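Local structure of putative 5-dehydro-2-deoxygluconokinase (Bacillus halodurans C-125, 2QCV) at residues E175-R179 with E209-L213; L149-R155 with S182-E188; S40-G44 with F75-Y79; A20-A26 with T99-T104. The protein probably phosphorylates 5-dehydro-2-deoxy-D-gluconate with ATP, a step of myo-inositol breakdown, as a carbohydrate kinase of the PfkB family. All coordinates share one frame; numbering follows the deposited sequence.

Overall arrangement
The four contacts divide between the two sheets of a PfkB-family subunit. Contacts 1 and 2 lie beside the large sheet, in loops and helices that follow strands 139-145, 171-175 and 202-206; they touch where the Tyr178 ring meets Trp183. Contacts 3 and 4 share the small four-stranded sheet through neighbouring strands 21-26 and 38-44, their centres about 9 Å apart. Contact 4 is a buried strand pair held by backbone hydrogen bonds, contact 3 a buried helix-on-sheet layer with a cation-pi pair. Partly buried contact 1 mixes a carboxylate-to-backbone bond with CH-pi and apolar packing, while contact 2, also buried, depends on salt bridges and water. Contacts 3 and 4 reach the third subunit, contact 2 the second.

Contact 1. Residues E175-R179 with E209-L213; sequences ELDYR and EFDVL
Tyr178 and Glu209 meet through one hydrogen bond from main chain to carboxylate: Tyr178 N donates to Glu209 OE2 at 2.9 Å, nearly straight at 165°. The donor approaches from above the carboxylate plane. The glutamate reaches it with a chain extended beyond CG, and on the way its CG packs on Tyr178 CB at 3.6 Å. Water 1 donates to Glu175 OE2 at 2.9 Å and lies unusually close to Glu209 OE1, so it probably bridges two carboxylates that might otherwise repel each other. Thr206 N binds OE1 as well, which helps to fix the rotation of the group.

Apolar contacts flank this polar centre. Leu176 CD1 sits over the middle of the Phe210 ring in a CH-pi contact, 3.7 Å from the centroid, while Leu176 CD2 meets Leu213 CD1 at 4.0 Å. On the other flank Val212 spreads both methyls over one face of the Tyr178 ring, CG1 offset toward the rim and CG2 3.6 Å from Tyr178 CE2. Tyr178 CG is anti to the backbone N (chi1 -178°), which carries the ring out along the helix to Val212, one turn beyond Glu209.

The contact thus binds the loop after strand 171-175 to helix 207-213, two successive crossovers of the large sheet. Beneath it Leu176 and Phe210 both rest on Val203 of strand 202-206, whereas helix 186-199 supports Tyr178 and Val212 through Thr189, and helix 222-229 closes over Phe210 and Leu213.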
# COMPACT_ATOMS: atom_id res chain seq x y z
N GLU A 175 -9.73 -11.37 26.24
CA GLU A 175 -8.48 -11.01 26.88
C GLU A 175 -7.96 -9.74 26.23
O GLU A 175 -7.64 -9.73 25.04
CB GLU A 175 -7.50 -12.18 26.76
CG GLU A 175 -6.63 -12.37 27.97
CD GLU A 175 -5.64 -11.28 28.17
OE1 GLU A 175 -5.31 -10.58 27.20
OE2 GLU A 175 -5.15 -11.14 29.30
N LEU A 176 -7.80 -8.67 27.01
CA LEU A 176 -7.62 -7.37 26.44
C LEU A 176 -6.26 -7.18 25.76
O LEU A 176 -6.22 -6.48 24.76
CB LEU A 176 -7.91 -6.23 27.44
CG LEU A 176 -9.35 -6.11 27.99
CD1 LEU A 176 -9.54 -4.78 28.78
CD2 LEU A 176 -10.36 -6.19 26.85
N ASP A 177 -5.19 -7.81 26.24
CA ASP A 177 -3.94 -7.99 25.45
C ASP A 177 -3.58 -6.75 24.66
O ASP A 177 -3.68 -6.80 23.46
CB ASP A 177 -4.15 -9.14 24.38
CG ASP A 177 -2.93 -9.34 23.43
OD1 ASP A 177 -1.77 -9.29 23.92
OD2 ASP A 177 -3.18 -9.51 22.19
N TYR A 178 -3.20 -5.64 25.31
CA TYR A 178 -3.01 -4.37 24.58
C TYR A 178 -1.57 -4.20 24.06
O TYR A 178 -0.62 -4.20 24.83
CB TYR A 178 -3.39 -3.16 25.44
CG TYR A 178 -3.27 -1.80 24.78
CD1 TYR A 178 -3.81 -1.58 23.53
CD2 TYR A 178 -2.62 -0.74 25.41
CE1 TYR A 178 -3.70 -0.32 22.88
CE2 TYR A 178 -2.53 0.52 24.80
CZ TYR A 178 -3.08 0.72 23.54
OH TYR A 178 -3.00 1.94 22.93
N ARG A 179 -1.46 -4.01 22.75
CA ARG A 179 -0.20 -3.80 22.04
C ARG A 179 -0.36 -2.51 21.24
O ARG A 179 -0.86 -2.55 20.12
CB ARG A 179 0.08 -4.98 21.13
CG ARG A 179 0.10 -6.35 21.83
CD ARG A 179 1.28 -6.49 22.77
NE ARG A 179 2.52 -6.66 22.02
N GLU A 209 -5.50 -1.50 30.45
CA GLU A 209 -6.21 -2.00 29.29
C GLU A 209 -7.70 -1.63 29.32
O GLU A 209 -8.29 -1.29 28.28
CB GLU A 209 -5.98 -3.50 29.18
CG GLU A 209 -4.58 -3.85 28.78
CD GLU A 209 -4.19 -5.33 28.89
OE1 GLU A 209 -4.80 -6.13 29.62
OE2 GLU A 209 -3.24 -5.71 28.20
N PHE A 210 -8.32 -1.65 30.48
CA PHE A 210 -9.68 -1.16 30.59
C PHE A 210 -9.75 0.33 30.35
O PHE A 210 -10.76 0.80 29.76
CB PHE A 210 -10.34 -1.54 31.92
CG PHE A 210 -10.82 -3.00 31.96
CD1 PHE A 210 -12.05 -3.35 31.44
CD2 PHE A 210 -10.02 -3.99 32.47
CE1 PHE A 210 -12.49 -4.67 31.49
CE2 PHE A 210 -10.47 -5.35 32.54
CZ PHE A 210 -11.68 -5.67 32.05
N ASP A 211 -8.74 1.09 30.78
CA ASP A 211 -8.69 2.52 30.46
C ASP A 211 -8.73 2.71 28.94
O ASP A 211 -9.48 3.53 28.46
CB ASP A 211 -7.44 3.24 31.00
CG ASP A 211 -7.30 3.16 32.49
OD1 ASP A 211 -8.33 2.99 33.19
OD2 ASP A 211 -6.16 3.32 32.97
N VAL A 212 -7.94 1.92 28.21
CA VAL A 212 -7.92 2.00 26.74
C VAL A 212 -9.29 1.67 26.14
O VAL A 212 -9.79 2.40 25.29
CB VAL A 212 -6.79 1.14 26.17
CG1 VAL A 212 -6.89 0.97 24.65
CG2 VAL A 212 -5.44 1.81 26.58
N LEU A 213 -9.88 0.58 26.60
CA LEU A 213 -11.24 0.19 26.24
C LEU A 213 -12.24 1.33 26.39
O LEU A 213 -13.11 1.52 25.56
CB LEU A 213 -11.64 -1.01 27.09
CG LEU A 213 -12.98 -1.76 26.89
CD1 LEU A 213 -12.98 -3.25 27.31
CD2 LEU A 213 -14.15 -1.01 27.56
O HOH W 1 -4.21 -8.50 30.22

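Contact 2. Residues L149-R155 with S182-E188; sequences LSKSPSR and SWETPEE
A capping box opens helix 186-199, and the turn before it packs against the loop leading into helix 154-167. Thr185 OG1 accepts from Glu188 N, and in return Glu188 OE1 accepts from Thr185 N as well as from Glu184 N. The other oxygen, Glu188 OE2, crosses the contact to Arg155 NH2 at 3.3 Å, a salt bridge in which the carboxylate oxygen lies at the edge of the guanidinium while the two planes stand 86° apart. Arg155 is itself held side-on: NE and NH2 both grip Leu149 O, NE at 2.7 Å. Beside them Trp183 lays one face against Ser150, whose CA is 3.5 Å from the centroid of the six-membered ring. Farther out, where Glu184 is exposed, Lys151 NZ forms a salt bridge with Glu184 OE2 at 2.9 Å, the two side chains crossing at about a right angle.

Water 2 gathers Ser150 O, Lys151 NZ and Glu188 OE2, and water 3 joins Ser150 OG to Ser182 O. The serine hydroxyl also bonds Thr147 O. Glu156 of the second subunit packs on Glu188. The Arg155 salt bridge and two backbone N-H donors probably stabilise Glu188 as the anion: one carboxylate completes the capping box through OE1 and reaches Arg155 through OE2.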
# COMPACT_ATOMS: atom_id res chain seq x y z
N LEU A 149 -7.96 -7.86 16.83
CA LEU A 149 -8.88 -6.85 16.32
C LEU A 149 -8.15 -5.68 15.67
O LEU A 149 -8.81 -4.76 15.18
CB LEU A 149 -9.77 -6.32 17.45
CG LEU A 149 -10.67 -7.29 18.19
CD1 LEU A 149 -11.20 -6.71 19.54
CD2 LEU A 149 -11.85 -7.68 17.31
N SER A 150 -6.82 -5.67 15.71
CA SER A 150 -6.03 -4.51 15.30
C SER A 150 -6.07 -4.23 13.80
O SER A 150 -5.84 -3.09 13.39
CB SER A 150 -4.57 -4.62 15.76
OG SER A 150 -3.88 -5.70 15.13
N LYS A 151 -6.37 -5.23 12.97
CA LYS A 151 -6.37 -5.03 11.52
C LYS A 151 -7.37 -5.99 10.90
O LYS A 151 -7.53 -7.10 11.36
CB LYS A 151 -4.98 -5.36 10.91
CG LYS A 151 -3.81 -4.48 11.28
CD LYS A 151 -3.88 -3.10 10.63
CE LYS A 151 -2.92 -2.13 11.35
NZ LYS A 151 -3.31 -0.70 11.14
N SER A 152 -7.98 -5.56 9.81
CA SER A 152 -8.68 -6.47 8.90
C SER A 152 -7.70 -7.28 8.03
O SER A 152 -6.64 -6.75 7.65
CB SER A 152 -9.58 -5.63 7.99
OG SER A 152 -10.55 -4.91 8.75
N PRO A 153 -8.08 -8.49 7.60
CA PRO A 153 -9.35 -9.17 7.85
C PRO A 153 -9.48 -9.89 9.16
O PRO A 153 -10.57 -10.38 9.47
CB PRO A 153 -9.45 -10.17 6.71
CG PRO A 153 -8.05 -10.49 6.38
CD PRO A 153 -7.26 -9.24 6.62
N SER A 154 -8.41 -9.96 9.95
CA SER A 154 -8.48 -10.64 11.25
C SER A 154 -9.62 -10.08 12.11
O SER A 154 -10.36 -10.85 12.76
CB SER A 154 -7.13 -10.54 12.00
OG SER A 154 -7.27 -11.08 13.31
N ARG A 155 -9.75 -8.75 12.15
CA ARG A 155 -10.81 -8.09 12.92
C ARG A 155 -12.20 -8.69 12.63
O ARG A 155 -12.94 -9.03 13.57
CB ARG A 155 -10.75 -6.57 12.65
CG ARG A 155 -11.84 -5.66 13.17
CD ARG A 155 -11.60 -4.25 12.60
NE ARG A 155 -10.42 -3.70 13.24
CZ ARG A 155 -9.81 -2.57 12.93
NH1 ARG A 155 -10.28 -1.79 11.98
NH2 ARG A 155 -8.77 -2.17 13.64
N SER A 182 0.48 -2.05 17.52
CA SER A 182 -0.36 -2.75 16.51
C SER A 182 -1.55 -1.95 15.99
O SER A 182 -2.20 -2.37 15.02
CB SER A 182 -0.89 -4.08 17.05
OG SER A 182 0.17 -4.97 17.24
N TRP A 183 -1.81 -0.82 16.61
CA TRP A 183 -2.96 0.02 16.30
C TRP A 183 -2.57 1.38 15.74
O TRP A 183 -1.45 1.87 15.96
CB TRP A 183 -3.79 0.25 17.58
CG TRP A 183 -4.38 -1.00 18.12
CD1 TRP A 183 -3.79 -1.86 18.96
CD2 TRP A 183 -5.71 -1.52 17.87
NE1 TRP A 183 -4.63 -2.92 19.23
CE2 TRP A 183 -5.82 -2.72 18.57
CE3 TRP A 183 -6.80 -1.07 17.11
CZ2 TRP A 183 -6.97 -3.50 18.54
CZ3 TRP A 183 -7.95 -1.86 17.06
CH2 TRP A 183 -8.04 -3.04 17.80
N GLU A 184 -3.50 2.02 15.05
CA GLU A 184 -3.26 3.36 14.54
C GLU A 184 -3.40 4.43 15.61
O GLU A 184 -2.56 5.34 15.73
CB GLU A 184 -4.19 3.66 13.34
CG GLU A 184 -3.98 2.70 12.17
CD GLU A 184 -2.58 2.82 11.59
OE1 GLU A 184 -2.21 3.97 11.24
OE2 GLU A 184 -1.84 1.81 11.51
N THR A 185 -4.48 4.36 16.39
CA THR A 185 -4.69 5.35 17.47
C THR A 185 -5.39 4.67 18.66
O THR A 185 -6.06 3.64 18.49
CB THR A 185 -5.59 6.51 17.02
OG1 THR A 185 -6.94 6.06 16.93
CG2 THR A 185 -5.17 7.11 15.69
N PRO A 186 -5.22 5.20 19.88
CA PRO A 186 -5.95 4.63 21.02
C PRO A 186 -7.47 4.71 20.90
O PRO A 186 -8.13 3.85 21.45
CB PRO A 186 -5.46 5.46 22.21
CG PRO A 186 -4.16 6.03 21.77
CD PRO A 186 -4.30 6.27 20.31
N GLU A 187 -7.99 5.74 20.26
CA GLU A 187 -9.44 5.84 20.05
C GLU A 187 -9.96 4.70 19.16
O GLU A 187 -11.04 4.17 19.39
CB GLU A 187 -9.85 7.21 19.50
CG GLU A 187 -11.31 7.45 19.80
CD GLU A 187 -11.74 8.86 19.64
OE1 GLU A 187 -11.01 9.66 19.02
OE2 GLU A 187 -12.85 9.15 20.11
N GLU A 188 -9.18 4.32 18.15
CA GLU A 188 -9.50 3.16 17.33
C GLU A 188 -9.57 1.88 18.18
O GLU A 188 -10.51 1.09 18.08
CB GLU A 188 -8.44 3.00 16.24
CG GLU A 188 -8.58 1.80 15.37
CD GLU A 188 -7.26 1.46 14.67
OE1 GLU A 188 -6.19 1.91 15.14
OE2 GLU A 188 -7.31 0.75 13.68
O HOH W 2 -5.03 -0.58 13.48
O HOH W 3 -1.65 -4.74 13.72

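Contact 3. Residues S40-G44 with F75-Y79; sequences SKYVG and FIESY
Lys41 lays its aliphatic end over the ring of Phe75, with CE above the centre of the face, 3.6 Å from the centroid. This is the helix-on-sheet layer of the small sheet, where strand 38-44, the outermost strand of the sheet within this chain, is crossed by helix 71-82; the short segments run at 72° to each other with their axes 8.8 Å apart. The same lysine adds a cation-pi interaction, its NZ 4.1 Å from the centroid and 24° off the ring normal. A bend at chi3 (72°) in an otherwise extended chain turns the ammonium back above the ring. Its strongest polar partner lies elsewhere, at Thr36 O of the third subunit, so Lys41 serves the aromatic contact and the subunit interface together.

Two residues along the strand, Val43 points to the same side and enters between Phe75 and Tyr79, one turn apart on the helix. Its CG2 makes the close contacts with the helix: 3.7 Å to Phe75 CE2 and 4.2 Å to Ile76 CG1. Phe75 is enclosed on both faces, since Tyr79 CB lies on the one opposite Lys41, and Tyr42 C meets its edge. Ile52 of helix 46-56 touches both Val43 and Tyr79, while Ile22 of strand 21-26 backs Phe75 and Ile76. On the Tyr79 side the closest meeting is Val43 CG2 with Tyr79 CD2, at 3.6 Å.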
# COMPACT_ATOMS: atom_id res chain seq x y z
N SER A 40 16.88 -17.78 21.47
CA SER A 40 16.19 -19.06 21.42
C SER A 40 14.77 -18.89 20.86
O SER A 40 14.06 -17.92 21.19
CB SER A 40 16.16 -19.71 22.80
OG SER A 40 15.64 -18.80 23.74
N LYS A 41 14.39 -19.82 19.98
CA LYS A 41 13.13 -19.81 19.25
C LYS A 41 12.01 -20.50 20.03
O LYS A 41 12.12 -21.68 20.40
CB LYS A 41 13.31 -20.54 17.93
CG LYS A 41 12.17 -20.45 16.98
CD LYS A 41 12.41 -21.24 15.72
CE LYS A 41 12.33 -22.73 15.98
NZ LYS A 41 12.55 -23.53 14.76
N TYR A 42 10.92 -19.77 20.25
CA TYR A 42 9.73 -20.28 20.91
C TYR A 42 8.49 -19.87 20.12
O TYR A 42 8.52 -18.93 19.31
CB TYR A 42 9.61 -19.72 22.32
CG TYR A 42 10.67 -20.18 23.23
CD1 TYR A 42 10.57 -21.41 23.87
CD2 TYR A 42 11.78 -19.42 23.48
CE1 TYR A 42 11.55 -21.85 24.71
CE2 TYR A 42 12.77 -19.85 24.32
CZ TYR A 42 12.65 -21.06 24.92
OH TYR A 42 13.64 -21.47 25.78
N VAL A 43 7.38 -20.57 20.34
CA VAL A 43 6.10 -20.08 19.84
C VAL A 43 5.71 -18.93 20.79
O VAL A 43 5.83 -19.05 22.04
CB VAL A 43 4.97 -21.15 19.86
CG1 VAL A 43 3.62 -20.52 19.45
CG2 VAL A 43 5.35 -22.35 18.97
N GLY A 44 5.20 -17.86 20.23
CA GLY A 44 4.63 -16.76 21.05
C GLY A 44 3.33 -16.26 20.48
O GLY A 44 2.74 -16.90 19.60
N PHE A 75 7.00 -24.92 12.19
CA PHE A 75 7.40 -25.08 13.58
C PHE A 75 6.27 -24.80 14.56
O PHE A 75 6.08 -25.55 15.53
CB PHE A 75 8.60 -24.20 13.92
CG PHE A 75 8.84 -24.06 15.38
CD1 PHE A 75 9.38 -25.10 16.12
CD2 PHE A 75 8.49 -22.86 16.04
CE1 PHE A 75 9.57 -24.98 17.48
CE2 PHE A 75 8.69 -22.72 17.40
CZ PHE A 75 9.23 -23.76 18.13
N ILE A 76 5.55 -23.71 14.34
CA ILE A 76 4.44 -23.32 15.21
C ILE A 76 3.41 -24.46 15.22
O ILE A 76 2.98 -24.89 16.28
CB ILE A 76 3.77 -22.01 14.75
CG1 ILE A 76 4.63 -20.78 15.11
CG2 ILE A 76 2.39 -21.83 15.40
CD1 ILE A 76 4.38 -19.54 14.26
N GLU A 77 3.05 -24.97 14.04
CA GLU A 77 2.06 -26.06 13.98
C GLU A 77 2.57 -27.31 14.69
O GLU A 77 1.87 -27.93 15.47
CB GLU A 77 1.69 -26.41 12.53
CG GLU A 77 0.53 -27.41 12.38
CD GLU A 77 0.91 -28.86 12.64
OE1 GLU A 77 2.09 -29.27 12.37
OE2 GLU A 77 0.03 -29.62 13.15
N SER A 78 3.82 -27.68 14.42
CA SER A 78 4.39 -28.89 14.99
C SER A 78 4.55 -28.82 16.50
O SER A 78 4.30 -29.81 17.19
CB SER A 78 5.71 -29.22 14.30
OG SER A 78 5.46 -29.41 12.92
N TYR A 79 4.97 -27.66 17.00
CA TYR A 79 5.12 -27.44 18.43
C TYR A 79 3.76 -27.50 19.15
O TYR A 79 3.60 -28.20 20.15
CB TYR A 79 5.77 -26.08 18.73
CG TYR A 79 5.98 -25.91 20.22
CD1 TYR A 79 7.10 -26.44 20.84
CD2 TYR A 79 5.04 -25.30 21.01
CE1 TYR A 79 7.28 -26.34 22.21
CE2 TYR A 79 5.20 -25.20 22.38
CZ TYR A 79 6.32 -25.73 22.97
OH TYR A 79 6.48 -25.61 24.33

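Contact 4. Residues A20-A26 with T99-T104; sequences ACIDLNA and TGLAFT
Leu24 and Phe103 lie side by side on the tightly packed face of a parallel strand pair at the middle of the small sheet. Leu24 CD1 comes over one face of the Phe103 ring, offset toward its rim, with the closest approach 3.6 Å to CZ. On the same face Ile22 CB packs against Leu101 CD2 at 3.7 Å. Leu24 and Phe103 of the third subunit join this layer, with Leu101 meeting its own counterpart there.

Solvent comes nearer at Asp23, Asn25 and Ala26, all partly exposed, although Asp23 OD1 touches the buried Ala102 CB at 3.4 Å. Between the faces the backbones zip together, from Ile22 N to Gly100 O (3.1 Å), then Ala102 N to Ile22 O, Leu24 N to Ala102 O (2.8 Å) and Thr104 N to Leu24 O.

Past this ladder, Thr104 OG1, placed between backbone N and carbonyl carbon (chi1 61°), accepts from Asn25 ND2 at 3.2 Å and from Ala26 N at 3.3 Å. The hydroxyl thereby replaces its own carbonyl as acceptor of Ala26 N, and buried Thr104 O has no partner in the model. The chemistry implies a pair held by main-chain hydrogen bonds, whose apolar face also packs on the third subunit, consistent with a part in subunit association.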
# COMPACT_ATOMS: atom_id res chain seq x y z
N ALA A 20 -0.44 -16.69 16.51
CA ALA A 20 0.62 -17.60 16.91
C ALA A 20 1.84 -17.17 16.11
O ALA A 20 1.79 -17.12 14.87
CB ALA A 20 0.26 -19.05 16.62
N CYS A 21 2.90 -16.77 16.81
CA CYS A 21 4.06 -16.26 16.11
C CYS A 21 5.35 -16.83 16.71
O CYS A 21 5.32 -17.81 17.44
CB CYS A 21 4.03 -14.73 16.14
SG CYS A 21 4.16 -14.09 17.74
N ILE A 22 6.47 -16.25 16.33
CA ILE A 22 7.78 -16.65 16.85
C ILE A 22 8.28 -15.62 17.85
O ILE A 22 8.34 -14.42 17.56
CB ILE A 22 8.80 -16.76 15.72
CG1 ILE A 22 8.35 -17.85 14.72
CG2 ILE A 22 10.26 -17.10 16.28
CD1 ILE A 22 8.29 -19.23 15.36
N ASP A 23 8.67 -16.12 19.01
CA ASP A 23 9.42 -15.33 19.97
C ASP A 23 10.89 -15.76 19.88
O ASP A 23 11.23 -16.95 19.81
CB ASP A 23 8.93 -15.56 21.39
CG ASP A 23 7.62 -14.84 21.70
OD1 ASP A 23 7.08 -14.11 20.84
OD2 ASP A 23 7.15 -15.03 22.83
N LEU A 24 11.76 -14.76 19.85
CA LEU A 24 13.21 -14.97 19.83
C LEU A 24 13.72 -14.34 21.13
O LEU A 24 13.85 -13.13 21.26
CB LEU A 24 13.81 -14.37 18.57
CG LEU A 24 13.42 -15.20 17.31
CD1 LEU A 24 13.49 -14.42 16.01
CD2 LEU A 24 14.26 -16.43 17.24
N ASN A 25 13.97 -15.21 22.08
CA ASN A 25 14.38 -14.83 23.40
C ASN A 25 15.88 -14.78 23.59
O ASN A 25 16.58 -15.72 23.30
CB ASN A 25 13.79 -15.83 24.39
CG ASN A 25 12.28 -15.79 24.39
OD1 ASN A 25 11.63 -16.79 24.12
ND2 ASN A 25 11.71 -14.60 24.63
N ALA A 26 16.33 -13.64 24.08
CA ALA A 26 17.72 -13.34 24.34
C ALA A 26 18.32 -14.36 25.27
O ALA A 26 17.83 -14.52 26.40
CB ALA A 26 17.81 -11.95 24.98
N THR A 99 5.55 -14.77 9.26
CA THR A 99 5.19 -14.88 10.66
C THR A 99 5.65 -13.67 11.45
O THR A 99 6.77 -13.19 11.26
CB THR A 99 5.84 -16.15 11.28
OG1 THR A 99 5.64 -17.29 10.41
CG2 THR A 99 5.31 -16.45 12.71
N GLY A 100 4.81 -13.15 12.34
CA GLY A 100 5.32 -12.09 13.21
C GLY A 100 6.44 -12.57 14.10
O GLY A 100 6.54 -13.77 14.41
N LEU A 101 7.32 -11.66 14.49
CA LEU A 101 8.52 -11.98 15.28
C LEU A 101 8.61 -11.03 16.45
O LEU A 101 8.43 -9.81 16.29
CB LEU A 101 9.81 -11.80 14.46
CG LEU A 101 10.00 -12.62 13.19
CD1 LEU A 101 11.28 -12.21 12.42
CD2 LEU A 101 10.01 -14.10 13.52
N ALA A 102 8.90 -11.58 17.61
CA ALA A 102 9.16 -10.75 18.79
C ALA A 102 10.57 -11.05 19.28
O ALA A 102 10.81 -12.14 19.76
CB ALA A 102 8.11 -11.04 19.87
N PHE A 103 11.49 -10.10 19.15
CA PHE A 103 12.81 -10.24 19.77
C PHE A 103 12.75 -9.61 21.15
O PHE A 103 12.30 -8.46 21.30
CB PHE A 103 13.87 -9.49 18.98
CG PHE A 103 14.15 -10.06 17.63
CD1 PHE A 103 13.34 -9.75 16.54
CD2 PHE A 103 15.27 -10.87 17.43
CE1 PHE A 103 13.63 -10.28 15.28
CE2 PHE A 103 15.57 -11.38 16.18
CZ PHE A 103 14.75 -11.11 15.13
N THR A 104 13.20 -10.34 22.16
CA THR A 104 13.01 -9.83 23.53
C THR A 104 14.31 -9.25 24.03
O THR A 104 15.38 -9.80 23.77
CB THR A 104 12.54 -10.93 24.48
OG1 THR A 104 13.55 -11.95 24.52
CG2 THR A 104 11.22 -11.49 24.01